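Local coordinates for protein putative transcriptional regulator (Streptomyces coelicolor A3, PDB 2RA5) that probably acts as a DNA-binding transcriptional regulator of the GntR family, with a UTRA domain that holds a bound meso-tartaric acid in the crystal, at residues Glu145-Leu158 / Ala224-Tyr237. Numbering follows the deposited sequence.
Sequences EPMAYLCNYLPPGL and AVEFGTHTYRPSRY
Tyr149 and Thr231 form a hydrogen-bonded pair in the antiparallel ladder that joins strands 145-154 and 224-232, the two central strands of the six-stranded UTRA sheet: Tyr149 N donates to Thr231 O at 2.8 Å and Thr231 N returns a bond to Tyr149 O at 3.0 Å. Their axes run at 167°, and the register continues through Cys151 with Thr229 and Tyr153 with Phe227. All six side chains share one face. There Tyr153 and Phe227 lie alongside each other, pointing the same way, with Tyr153 CD1 3.8 Å from Phe227 CD2; helix 119-125 packs against both. Cys151 CB meets the methyl CG2 of Thr229 at 3.6 Å.

Leu150, Asn152 and His230 occupy the reverse face. Leu150 CD2 rests 3.6 Å from His230 CD2, while Asn152 reaches the edge of the imidazole and also touches the bound tartaric acid. Glu226 bends at chi2 (-86°), which brings its carboxylate to the Asn152 side chain, while its OE1 is hydrogen-bonded to Thr217 OG1.

Met147 and Ala148 form a classic beta bulge opposite Arg140 of strand 132-142; SE of Met147, a selenomethionine, stands 3.8 Å from Tyr237 CD1, a Met-aromatic contact oblique to the ring. Extended Glu145 makes two salt bridges: OE2 accepts Arg233 NH2 at 2.8 Å from the anti side, tilted out of the carboxylate plane, whereas Arg236 NE reaches OE1 at 3.2 Å from above that plane.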
# COMPACT_ATOMS: atom_id res chain seq x y z
N GLU A 145 19.77 4.36 10.19
CA GLU A 145 18.96 5.42 9.60
C GLU A 145 17.46 5.18 9.87
O GLU A 145 16.99 4.04 9.89
CB GLU A 145 19.22 5.52 8.10
CG GLU A 145 18.81 6.85 7.48
CD GLU A 145 19.12 6.92 6.00
OE1 GLU A 145 19.85 6.03 5.49
OE2 GLU A 145 18.64 7.86 5.33
N PRO A 146 16.71 6.27 10.11
CA PRO A 146 15.29 6.16 10.45
C PRO A 146 14.44 5.75 9.25
O PRO A 146 14.55 6.35 8.18
CB PRO A 146 14.91 7.58 10.89
CG PRO A 146 16.21 8.27 11.15
CD PRO A 146 17.17 7.66 10.18
N MSE A 147 13.61 4.74 9.44
CA MSE A 147 12.82 4.17 8.36
C MSE A 147 11.33 4.49 8.47
O MSE A 147 10.66 4.83 7.48
CB MSE A 147 13.01 2.66 8.35
CG MSE A 147 12.18 1.97 7.31
SE MSE A 147 12.38 0.06 7.50
CE MSE A 147 10.83 -0.30 8.64
N ALA A 148 10.83 4.40 9.69
CA ALA A 148 9.41 4.54 9.95
C ALA A 148 9.14 5.06 11.35
O ALA A 148 9.92 4.81 12.28
CB ALA A 148 8.72 3.20 9.75
N TYR A 149 8.03 5.79 11.48
CA TYR A 149 7.52 6.25 12.77
C TYR A 149 6.18 5.57 13.12
O TYR A 149 5.17 5.78 12.44
CB TYR A 149 7.37 7.77 12.79
CG TYR A 149 7.35 8.29 14.19
CD1 TYR A 149 8.45 8.13 15.01
CD2 TYR A 149 6.21 8.89 14.72
CE1 TYR A 149 8.45 8.58 16.31
CE2 TYR A 149 6.20 9.34 16.03
CZ TYR A 149 7.32 9.18 16.82
OH TYR A 149 7.35 9.62 18.12
N LEU A 150 6.17 4.76 14.17
CA LEU A 150 5.02 3.92 14.51
C LEU A 150 4.28 4.35 15.78
O LEU A 150 4.80 4.15 16.88
CB LEU A 150 5.47 2.47 14.68
CG LEU A 150 6.38 1.82 13.63
CD1 LEU A 150 6.56 0.33 13.91
CD2 LEU A 150 5.84 2.05 12.22
N CYS A 151 3.08 4.91 15.64
CA CYS A 151 2.21 5.19 16.80
C CYS A 151 1.13 4.12 16.95
O CYS A 151 0.35 3.89 16.03
CB CYS A 151 1.53 6.56 16.69
SG CYS A 151 2.59 7.94 16.24
N ASN A 152 1.07 3.47 18.11
CA ASN A 152 0.00 2.51 18.38
C ASN A 152 -0.85 2.77 19.62
O ASN A 152 -0.39 3.32 20.62
CB ASN A 152 0.53 1.06 18.38
CG ASN A 152 1.23 0.69 17.07
OD1 ASN A 152 0.63 0.10 16.17
ND2 ASN A 152 2.48 1.07 16.95
N TYR A 153 -2.11 2.36 19.54
CA TYR A 153 -3.03 2.51 20.66
C TYR A 153 -3.64 1.19 21.00
O TYR A 153 -4.13 0.49 20.12
CB TYR A 153 -4.13 3.50 20.29
CG TYR A 153 -3.59 4.86 19.94
CD1 TYR A 153 -3.23 5.18 18.63
CD2 TYR A 153 -3.44 5.84 20.92
CE1 TYR A 153 -2.75 6.43 18.31
CE2 TYR A 153 -2.95 7.09 20.61
CZ TYR A 153 -2.60 7.38 19.29
OH TYR A 153 -2.11 8.62 18.96
N LEU A 154 -3.59 0.83 22.27
CA LEU A 154 -4.21 -0.40 22.73
C LEU A 154 -5.27 -0.10 23.78
O LEU A 154 -5.13 0.82 24.58
CB LEU A 154 -3.19 -1.40 23.30
CG LEU A 154 -1.80 -1.68 22.74
CD1 LEU A 154 -1.61 -3.20 22.67
CD2 LEU A 154 -1.61 -1.06 21.40
N PRO A 155 -6.35 -0.89 23.77
CA PRO A 155 -7.36 -0.78 24.82
C PRO A 155 -6.79 -1.30 26.14
O PRO A 155 -5.82 -2.05 26.14
CB PRO A 155 -8.50 -1.66 24.32
CG PRO A 155 -7.88 -2.63 23.39
CD PRO A 155 -6.65 -1.98 22.82
N PRO A 156 -7.39 -0.90 27.27
CA PRO A 156 -6.90 -1.26 28.60
C PRO A 156 -6.87 -2.77 28.87
O PRO A 156 -7.73 -3.51 28.41
CB PRO A 156 -7.92 -0.61 29.55
CG PRO A 156 -8.66 0.42 28.73
CD PRO A 156 -8.61 -0.06 27.32
N GLY A 157 -5.87 -3.20 29.64
CA GLY A 157 -5.85 -4.55 30.19
C GLY A 157 -5.76 -5.65 29.17
O GLY A 157 -6.54 -6.60 29.18
N LEU A 158 -4.80 -5.52 28.27
CA LEU A 158 -4.58 -6.50 27.23
C LEU A 158 -3.20 -7.09 27.45
O LEU A 158 -3.03 -8.31 27.55
CB LEU A 158 -4.64 -5.84 25.85
CG LEU A 158 -5.98 -5.74 25.12
CD1 LEU A 158 -5.75 -5.35 23.66
CD2 LEU A 158 -6.73 -7.05 25.20
N ALA A 224 -11.53 -4.80 18.49
CA ALA A 224 -10.25 -4.17 18.19
C ALA A 224 -9.30 -4.41 19.33
O ALA A 224 -9.67 -4.39 20.50
CB ALA A 224 -10.40 -2.68 17.92
N VAL A 225 -8.05 -4.65 18.99
CA VAL A 225 -7.09 -5.08 19.97
C VAL A 225 -5.91 -4.09 19.85
O VAL A 225 -5.12 -3.90 20.78
CB VAL A 225 -6.79 -6.61 19.71
CG1 VAL A 225 -5.50 -6.87 18.95
CG2 VAL A 225 -6.87 -7.41 20.98
N GLU A 226 -5.87 -3.40 18.72
CA GLU A 226 -4.75 -2.53 18.39
C GLU A 226 -5.14 -1.61 17.23
O GLU A 226 -5.78 -2.03 16.27
CB GLU A 226 -3.52 -3.38 18.02
CG GLU A 226 -2.28 -2.59 17.64
CD GLU A 226 -2.23 -2.19 16.15
OE1 GLU A 226 -2.81 -2.89 15.30
OE2 GLU A 226 -1.58 -1.17 15.83
N PHE A 227 -4.76 -0.34 17.35
CA PHE A 227 -4.89 0.62 16.26
C PHE A 227 -3.54 1.30 16.03
O PHE A 227 -2.93 1.84 16.95
CB PHE A 227 -5.91 1.68 16.61
CG PHE A 227 -6.01 2.78 15.59
CD1 PHE A 227 -6.41 2.50 14.29
CD2 PHE A 227 -5.71 4.10 15.92
CE1 PHE A 227 -6.53 3.51 13.33
CE2 PHE A 227 -5.82 5.12 14.97
CZ PHE A 227 -6.24 4.83 13.67
N GLY A 228 -3.09 1.29 14.79
CA GLY A 228 -1.80 1.86 14.48
C GLY A 228 -1.91 2.93 13.43
O GLY A 228 -2.72 2.85 12.49
N THR A 229 -1.10 3.96 13.59
CA THR A 229 -1.05 5.05 12.63
C THR A 229 0.44 5.30 12.36
O THR A 229 1.18 5.73 13.25
CB THR A 229 -1.85 6.29 13.14
OG1 THR A 229 -2.12 7.19 12.06
CG2 THR A 229 -1.15 7.02 14.31
N HIS A 230 0.87 4.99 11.14
CA HIS A 230 2.29 4.93 10.83
C HIS A 230 2.70 5.81 9.66
O HIS A 230 1.91 6.05 8.75
CB HIS A 230 2.68 3.50 10.52
CG HIS A 230 2.22 2.50 11.53
ND1 HIS A 230 1.60 1.33 11.19
CD2 HIS A 230 2.30 2.50 12.89
CE1 HIS A 230 1.31 0.64 12.28
NE2 HIS A 230 1.74 1.34 13.33
N THR A 231 3.96 6.25 9.69
CA THR A 231 4.61 6.98 8.60
C THR A 231 5.91 6.29 8.18
O THR A 231 6.64 5.75 9.02
CB THR A 231 4.96 8.41 9.01
OG1 THR A 231 5.43 8.40 10.37
CG2 THR A 231 3.75 9.31 8.90
N TYR A 232 6.19 6.31 6.89
CA TYR A 232 7.39 5.69 6.36
C TYR A 232 8.10 6.61 5.39
O TYR A 232 7.45 7.20 4.51
CB TYR A 232 7.04 4.40 5.62
CG TYR A 232 6.16 3.46 6.39
CD1 TYR A 232 4.78 3.61 6.37
CD2 TYR A 232 6.70 2.41 7.12
CE1 TYR A 232 3.96 2.74 7.08
CE2 TYR A 232 5.90 1.54 7.82
CZ TYR A 232 4.53 1.70 7.80
OH TYR A 232 3.73 0.82 8.51
N ARG A 233 9.42 6.70 5.53
CA ARG A 233 10.26 7.41 4.54
C ARG A 233 10.27 6.64 3.22
O ARG A 233 10.84 5.54 3.16
CB ARG A 233 11.70 7.53 5.06
CG ARG A 233 11.82 8.18 6.42
CD ARG A 233 13.28 8.39 6.77
NE ARG A 233 13.93 9.27 5.81
CZ ARG A 233 15.25 9.31 5.60
NH1 ARG A 233 15.75 10.15 4.71
NH2 ARG A 233 16.05 8.52 6.30
N PRO A 234 9.63 7.20 2.17
CA PRO A 234 9.45 6.48 0.89
C PRO A 234 10.75 6.07 0.21
O PRO A 234 10.76 5.10 -0.55
CB PRO A 234 8.66 7.49 0.02
CG PRO A 234 8.81 8.81 0.73
CD PRO A 234 8.87 8.46 2.19
N SER A 235 11.84 6.77 0.50
CA SER A 235 13.15 6.42 -0.04
C SER A 235 13.75 5.24 0.71
O SER A 235 14.78 4.71 0.33
CB SER A 235 14.11 7.62 0.07
OG SER A 235 14.49 7.83 1.43
N ARG A 236 13.10 4.83 1.80
CA ARG A 236 13.70 3.84 2.68
C ARG A 236 12.83 2.59 2.85
O ARG A 236 13.26 1.56 3.38
CB ARG A 236 13.99 4.50 4.04
CG ARG A 236 15.41 5.02 4.20
CD ARG A 236 16.22 4.01 5.00
NE ARG A 236 17.63 3.97 4.61
CZ ARG A 236 18.11 3.29 3.58
NH1 ARG A 236 17.28 2.59 2.81
NH2 ARG A 236 19.41 3.30 3.30
N TYR A 237 11.59 2.69 2.39
CA TYR A 237 10.62 1.63 2.63
C TYR A 237 9.53 1.59 1.56
O TYR A 237 9.14 2.63 1.02
CB TYR A 237 9.96 1.81 4.01
CG TYR A 237 9.02 0.70 4.38
CD1 TYR A 237 9.49 -0.45 5.01
CD2 TYR A 237 7.66 0.77 4.07
CE1 TYR A 237 8.63 -1.49 5.34
CE2 TYR A 237 6.78 -0.27 4.40
CZ TYR A 237 7.27 -1.40 5.03
OH TYR A 237 6.44 -2.45 5.36